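Local coordinates for protein ArsR family transcriptional regulator (Comamonas testosteroni, PDB 6UVU) that represses transcription as a winged-helix ArsR-family homodimer and responds to antimonite, Sb(III), at the interface of chains A and B. Numbering follows the deposited sequence. Chains: chain A/B, ArsR family transcriptional regulator.

Contact 1: the interface of chains A and B. Residues chain A 46, 49-50, 53, 115; chain B 21-24.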
# COMPACT_ATOMS: atom_id res chain seq x y z
N ARG A 46 0.35 -6.16 11.78
CA ARG A 46 0.98 -6.28 13.08
C ARG A 46 2.07 -7.33 13.05
O ARG A 46 3.14 -7.12 13.62
CB ARG A 46 -0.08 -6.59 14.15
CG ARG A 46 -1.08 -5.44 14.35
CD ARG A 46 -2.02 -5.67 15.56
NE ARG A 46 -1.34 -5.48 16.85
CZ ARG A 46 -1.29 -6.40 17.80
NH1 ARG A 46 -1.87 -7.58 17.63
NH2 ARG A 46 -0.67 -6.13 18.94
N HIS A 49 5.01 -5.75 11.17
CA HIS A 49 5.69 -4.80 12.05
C HIS A 49 6.55 -5.53 13.08
O HIS A 49 7.73 -5.19 13.26
CB HIS A 49 4.68 -3.87 12.73
CG HIS A 49 5.31 -2.69 13.42
ND1 HIS A 49 4.59 -1.80 14.18
CD2 HIS A 49 6.59 -2.26 13.45
CE1 HIS A 49 5.40 -0.87 14.65
NE2 HIS A 49 6.62 -1.13 14.23
N ALA A 50 6.00 -6.55 13.75
CA ALA A 50 6.79 -7.31 14.72
C ALA A 50 8.03 -7.94 14.08
O ALA A 50 9.12 -7.91 14.67
CB ALA A 50 5.92 -8.40 15.36
N ARG A 53 10.73 -4.94 13.39
CA ARG A 53 11.47 -4.48 14.56
C ARG A 53 12.54 -5.48 14.97
O ARG A 53 13.70 -5.11 15.19
CB ARG A 53 10.52 -4.27 15.74
CG ARG A 53 9.54 -3.13 15.62
CD ARG A 53 8.63 -3.15 16.86
NE ARG A 53 9.08 -2.25 17.92
CZ ARG A 53 8.92 -2.49 19.22
NH1 ARG A 53 8.34 -3.61 19.63
NH2 ARG A 53 9.34 -1.60 20.12
N ILE A 115 1.39 7.17 10.74
CA ILE A 115 0.84 7.06 12.09
C ILE A 115 1.49 8.07 13.02
O ILE A 115 0.81 8.76 13.78
CB ILE A 115 0.99 5.62 12.62
CG1 ILE A 115 0.17 4.66 11.77
CG2 ILE A 115 0.57 5.53 14.09
CD1 ILE A 115 0.42 3.20 12.12
N ARG B 21 9.48 2.96 17.81
CA ARG B 21 8.03 2.94 17.99
C ARG B 21 7.57 1.57 18.48
O ARG B 21 8.07 0.53 18.03
CB ARG B 21 7.35 3.33 16.68
CG ARG B 21 5.85 3.13 16.65
CD ARG B 21 5.20 4.07 15.66
NE ARG B 21 4.83 5.33 16.30
CZ ARG B 21 3.71 5.51 16.99
NH1 ARG B 21 2.84 4.52 17.13
NH2 ARG B 21 3.46 6.68 17.55
N ASP B 22 6.65 1.58 19.44
CA ASP B 22 6.03 0.34 19.89
C ASP B 22 5.24 -0.32 18.76
O ASP B 22 4.78 0.33 17.82
CB ASP B 22 5.10 0.60 21.06
CG ASP B 22 5.82 1.11 22.26
OD1 ASP B 22 6.80 0.45 22.66
OD2 ASP B 22 5.43 2.18 22.76
N LEU B 23 5.08 -1.64 18.89
CA LEU B 23 4.25 -2.41 17.99
C LEU B 23 2.93 -1.71 17.72
O LEU B 23 2.23 -1.27 18.64
CB LEU B 23 4.01 -3.80 18.57
CG LEU B 23 3.28 -4.76 17.64
CD1 LEU B 23 4.12 -5.03 16.40
CD2 LEU B 23 2.92 -6.06 18.38
N ILE B 24 2.61 -1.55 16.43
CA ILE B 24 1.39 -0.87 16.04
C ILE B 24 0.19 -1.60 16.65
O ILE B 24 0.13 -2.83 16.65
CB ILE B 24 1.30 -0.77 14.51
CG1 ILE B 24 0.05 -0.03 14.08
CG2 ILE B 24 1.31 -2.14 13.87
CD1 ILE B 24 -0.21 -0.18 12.61
O HOH W 1 8.85 0.07 15.37

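Contact 2: the interface of chains A and B. Residues chain A 21, 24, 28, 32; chain B 115-116, 119.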
# COMPACT_ATOMS: atom_id res chain seq x y z
N ARG A 21 6.55 9.75 -15.66
CA ARG A 21 6.27 8.33 -15.84
C ARG A 21 4.98 8.15 -16.63
O ARG A 21 3.98 8.84 -16.39
CB ARG A 21 6.19 7.62 -14.47
CG ARG A 21 5.84 6.12 -14.48
CD ARG A 21 7.03 5.32 -15.00
NE ARG A 21 7.03 3.87 -14.74
CZ ARG A 21 6.91 2.93 -15.69
NH1 ARG A 21 6.73 3.27 -16.98
NH2 ARG A 21 6.98 1.64 -15.38
N ILE A 24 0.69 3.87 -15.38
CA ILE A 24 0.90 2.48 -14.98
C ILE A 24 -0.02 1.56 -15.77
O ILE A 24 -1.21 1.85 -15.98
CB ILE A 24 0.69 2.37 -13.46
CG1 ILE A 24 0.98 1.00 -12.92
CG2 ILE A 24 -0.75 2.68 -13.07
CD1 ILE A 24 0.57 0.89 -11.47
N GLU A 28 1.40 -3.82 -14.45
CA GLU A 28 2.16 -3.13 -13.41
C GLU A 28 1.31 -2.93 -12.16
O GLU A 28 1.76 -3.18 -11.04
CB GLU A 28 2.69 -1.79 -13.94
CG GLU A 28 3.95 -1.89 -14.80
CD GLU A 28 4.28 -0.59 -15.56
OE1 GLU A 28 3.37 0.26 -15.74
OE2 GLU A 28 5.44 -0.41 -15.97
N VAL A 32 1.79 -4.34 -7.87
CA VAL A 32 1.81 -3.50 -6.68
C VAL A 32 0.56 -3.75 -5.83
O VAL A 32 0.61 -3.68 -4.59
CB VAL A 32 1.95 -2.02 -7.12
CG1 VAL A 32 1.21 -1.09 -6.23
CG2 VAL A 32 3.43 -1.63 -7.18
N ILE B 115 7.71 0.43 -8.96
CA ILE B 115 7.56 -0.08 -10.32
C ILE B 115 8.75 0.33 -11.18
O ILE B 115 9.25 -0.45 -12.00
CB ILE B 115 6.24 0.40 -10.94
CG1 ILE B 115 5.06 -0.22 -10.22
CG2 ILE B 115 6.21 0.09 -12.44
CD1 ILE B 115 3.76 0.48 -10.50
N GLU B 116 9.22 1.57 -11.00
CA GLU B 116 10.36 2.06 -11.77
C GLU B 116 11.64 1.35 -11.36
O GLU B 116 12.41 0.89 -12.22
CB GLU B 116 10.50 3.57 -11.58
CG GLU B 116 11.24 4.27 -12.72
CD GLU B 116 10.33 4.59 -13.90
OE1 GLU B 116 9.78 3.64 -14.52
OE2 GLU B 116 10.13 5.79 -14.21
N GLU B 119 11.76 -2.17 -12.78
CA GLU B 119 12.13 -2.14 -14.19
C GLU B 119 13.62 -1.91 -14.37
O GLU B 119 14.30 -2.67 -15.07
CB GLU B 119 11.32 -1.05 -14.91
CG GLU B 119 11.56 -0.96 -16.42
CD GLU B 119 10.49 -0.15 -17.15
OE1 GLU B 119 9.57 -0.77 -17.75
OE2 GLU B 119 10.56 1.10 -17.10

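Contact 1: the interface of chains A and B
The imidazole of A:His49 has CA of B:Ile24 and a bridging water in plane at its edge, while B:Leu23 passes on the side of one face, offset toward the rim. The guanidinium of A:Arg46 likewise meets the carbonyl oxygen of B:Ile24 in plane, whereas that of A:Arg53 offers one face, with CA of B:Asp22 and the amide N of B:Leu23 above it toward the rim. This is a peptide segment read by side chains of helix 42–54 through its main chain. The amide of B:Ile24 donates to ND1 of A:His49 (3.0 Å), approaching 27° out of the ring plane, and CG anti to the backbone N (chi1 -168°) carries the imidazole toward the loop. With ND1 accepting, the proton probably sits on NE2 of A:His49, which lies 2.8 Å from the water oxygen; the water in turn contacts the carbonyl oxygen of B:Arg21, a poorly ordered residue. The carbonyl of B:Ile24 is then taken by NE of A:Arg46 at 3.0 Å, so both main-chain polar groups of this one residue are held. A:Arg53 NE also comes near the B:Arg21 carbonyl, but its N-H points away and no hydrogen bond forms. Between the two arginines B:Leu23 points in at the helix backbone, crossing A:Arg46 at about a right angle and running past A:His49 in the opposite direction, its CD1 3.6 Å from the backbone N of A:Ala50 and CD2 beside NH2 of A:Arg46. The B:Ile24 side chain packs against the same grip: CG2 lies 3.3 Å from ND1 of A:His49, while CD1 touches CD1 of A:Ile115 at a tight 3.5 Å where the two side chains cross nearly perpendicularly.

Contact 2: the interface of chains A and B
A:Arg21 reaches across to B:Glu116 by laying a guanidinium face beneath a carboxylate oxygen: OE1 sits above NE at 2.8 Å, forming a salt bridge, although the N-H of NE points in another direction. The two side chains slide past each other in opposite senses, with their flat groups 31° apart, so the attraction is one of charge over a face and not a straight hydrogen bond. Beside it, CG2 of B:Ile115 touches NH2 of A:Arg21 at 3.4 Å. The rest of that isoleucine points into chain A, where its CG1 rests 3.7 Å from CG2 of A:Val32 and its CD1 reaches the side chain of A:Ile24.

A:Glu28 of helix 26–39 does two things: its carboxylate touches CG2 of B:Ile115, and it positions A:Arg21 from within the same chain. Its OE2 lies 2.6 Å from NH2 of A:Arg21, on the opposite side of the guanidinium from B:Glu116, and the strongly bent bond (120° at H) meets the oxygen from above the carboxylate plane. The chain of A:Arg21 is bent at chi2 (72°), which helps bring its guanidinium between the two acids. B:Glu119 OE2 stands 4.0 Å from NH2 of A:Arg21, where it may add favourable charge. A positive group among three acids probably eases their mutual repulsion. The site thus fastens the N-terminal segment and first long helix of one subunit to the C-terminal helix of the other, helping hold the repressor dimer together.

About 28 Å separates the centres of contact 1 and contact 2, which belong to a single two-fold symmetric interface. Ile24 and Ile115 serve in both with the chains exchanged, and Arg21 also recurs, offering its carbonyl in contact 1 and its guanidinium in contact 2. The segment 21–24 therefore runs between two surfaces of the partner, helix 42–54 on one flank and the C-terminal helix on the other. Each subunit both gives and receives this segment. Such reciprocal exchange ties the dimerisation helices to a helix of the partner's winged-helix domain, and could help set how the two DNA-binding units are spaced.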